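Glutathione S-transferase (Rhodospirillum rubrum F11, PDB 4O7H) probably catalyses the conjugation of glutathione to electrophilic substrates, as a glutathione S-transferase. Local coordinates at residues A85-E90 and G156-Y161. Numbering follows the deposited sequence.
Sequences AAMRAE and GDMLTY
Met-87, on the first turn of helix 85-119, reaches across to Met-158 and Thr-160 in the loop before helix 161-175, a purely apolar contact made by its terminal methyl group. The two backbones come nearest at Gly-156, whose CA lies 7.7 Å from Met-87 CA; phi near 140° puts this residue in a conformation that side chains normally exclude. In the conformer described, with CG anti to the backbone N (chi1 170°), the extended Met-87 chain runs straight from the helix and brings CE to the loop. At Met-158, chi1 of 50° holds CG between the backbone N and the carbonyl carbon, presenting CG and SD to the incoming methyl. Met-87 CE lies 3.3 Å from Met-158 CG, shorter than normal carbon contact, but Met-87 has a second conformer, which leaves this closeness doubtful. Met-158 SD is farther away, 3.8 Å from Met-87 CE. Thr-160 divides its two branches: CG2 meets Met-87 CE at 4.1 Å, while OG1 caps the backbone N of Ala-162. Asp-163 OD2 in turn accepts from Thr-160 N, a variant of the capping box at the start of helix 161-175, as in the S/T-x-x-D box of glutathione transferases. Next along the loop, Thr-160 and Tyr-161 pack on Val-91 of helix 85-119, and the Tyr-161 side chain also touches Cys-68 and Leu-71 of helix 64-74. Ala-85, Ala-86 and Ala-89 of the helix pack against the second subunit.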
loop_
_atom_site.group_PDB
_atom_site.type_symbol
_atom_site.label_atom_id
_atom_site.label_comp_id
_atom_site.label_asym_id
_atom_site.label_seq_id
_atom_site.Cartn_x
_atom_site.Cartn_y
_atom_site.Cartn_z
ATOM N N ALA A 85 -9.253 15.354 10.674
ATOM C CA ALA A 85 -8.057 14.925 9.927
ATOM C C ALA A 85 -7.148 14.007 10.722
ATOM O O ALA A 85 -6.558 13.063 10.187
ATOM C CB ALA A 85 -7.277 16.125 9.428
ATOM N N ALA A 86 -6.959 14.306 12.000
ATOM C CA ALA A 86 -6.104 13.501 12.863
ATOM C C ALA A 86 -6.602 12.081 13.042
ATOM O O ALA A 86 -5.804 11.150 13.094
ATOM C CB ALA A 86 -5.943 14.161 14.241
ATOM N N MET A 87 -7.913 11.912 13.146
ATOM C CA MET A 87 -8.481 10.594 13.311
ATOM C C MET A 87 -8.313 9.837 12.010
ATOM O O MET A 87 -7.880 8.686 12.010
ATOM C CB MET A 87 -9.949 10.650 13.650
ATOM C CG MET A 87 -10.586 9.274 13.569
ATOM S SD MET A 87 -12.181 9.253 14.364
ATOM C CE MET A 87 -12.475 7.499 14.202
ATOM N N ARG A 88 -8.650 10.500 10.907
ATOM C CA ARG A 88 -8.507 9.849 9.564
ATOM C C ARG A 88 -7.068 9.406 9.330
ATOM O O ARG A 88 -6.815 8.321 8.781
ATOM C CB ARG A 88 -8.975 10.789 8.463
ATOM C CG ARG A 88 -10.450 11.050 8.553
ATOM C CD ARG A 88 -10.830 12.323 7.893
ATOM N NE ARG A 88 -10.742 12.234 6.467
ATOM C CZ ARG A 88 -11.726 11.848 5.668
ATOM N NH1 ARG A 88 -12.885 11.464 6.176
ATOM N NH2 ARG A 88 -11.537 11.853 4.355
ATOM N N ALA A 89 -6.099 10.221 9.752
ATOM C CA ALA A 89 -4.701 9.842 9.629
ATOM C C ALA A 89 -4.356 8.583 10.446
ATOM O O ALA A 89 -3.514 7.801 10.020
ATOM C CB ALA A 89 -3.813 11.004 10.052
ATOM N N GLU A 90 -4.944 8.430 11.637
ATOM C CA GLU A 90 -4.711 7.259 12.481
ATOM C C GLU A 90 -5.327 6.016 11.823
ATOM O O GLU A 90 -4.711 4.924 11.778
ATOM C CB GLU A 90 -5.283 7.509 13.888
ATOM C CG GLU A 90 -5.198 6.349 14.848
ATOM C CD GLU A 90 -3.792 5.908 15.220
ATOM O OE1 GLU A 90 -2.804 6.597 14.876
ATOM O OE2 GLU A 90 -3.658 4.827 15.864
ATOM N N GLY A 156 -9.940 4.166 17.297
ATOM C CA GLY A 156 -10.656 5.102 18.187
ATOM C C GLY A 156 -12.102 4.733 18.447
ATOM O O GLY A 156 -12.436 3.579 18.679
ATOM N N ASP A 157 -12.979 5.751 18.453
ATOM C CA ASP A 157 -14.322 5.615 18.990
ATOM C C ASP A 157 -15.335 4.917 18.083
ATOM O O ASP A 157 -16.405 4.506 18.531
ATOM C CB ASP A 157 -14.863 7.014 19.346
ATOM N N MET A 158 -14.982 4.709 16.822
ATOM C CA MET A 158 -15.930 4.131 15.877
ATOM C C MET A 158 -15.201 3.073 15.058
ATOM O O MET A 158 -14.006 3.159 14.929
ATOM C CB MET A 158 -16.475 5.193 14.938
ATOM C CG MET A 158 -15.451 6.060 14.278
ATOM S SD MET A 158 -16.166 7.331 13.198
ATOM C CE MET A 158 -16.337 6.377 11.703
ATOM N N LEU A 159 -15.950 2.100 14.568
ATOM C CA LEU A 159 -15.404 1.109 13.675
ATOM C C LEU A 159 -14.977 1.817 12.371
ATOM O O LEU A 159 -15.702 2.669 11.831
ATOM C CB LEU A 159 -16.417 0.002 13.414
ATOM C CG LEU A 159 -15.867 -1.101 12.510
ATOM C CD1 LEU A 159 -16.192 -2.505 13.011
ATOM C CD2 LEU A 159 -16.308 -0.867 11.104
ATOM N N THR A 160 -13.789 1.435 11.848
ATOM C CA THR A 160 -13.237 2.081 10.651
ATOM C C THR A 160 -12.585 1.042 9.765
ATOM O O THR A 160 -12.557 -0.160 10.080
ATOM C CB THR A 160 -12.164 3.114 10.989
ATOM O OG1 THR A 160 -11.046 2.466 11.616
ATOM C CG2 THR A 160 -12.751 4.177 11.883
ATOM N N TYR A 161 -12.037 1.538 8.664
ATOM C CA TYR A 161 -11.269 0.694 7.754
ATOM C C TYR A 161 -10.124 0.016 8.533
ATOM O O TYR A 161 -9.610 -1.014 8.128
ATOM C CB TYR A 161 -10.688 1.511 6.616
ATOM C CG TYR A 161 -11.684 1.841 5.545
ATOM C CD1 TYR A 161 -12.372 0.829 4.905
ATOM C CD2 TYR A 161 -11.911 3.122 5.141
ATOM C CE1 TYR A 161 -13.249 1.121 3.906
ATOM C CE2 TYR A 161 -12.787 3.403 4.126
ATOM C CZ TYR A 161 -13.486 2.398 3.550
ATOM O OH TYR A 161 -14.365 2.705 2.549
#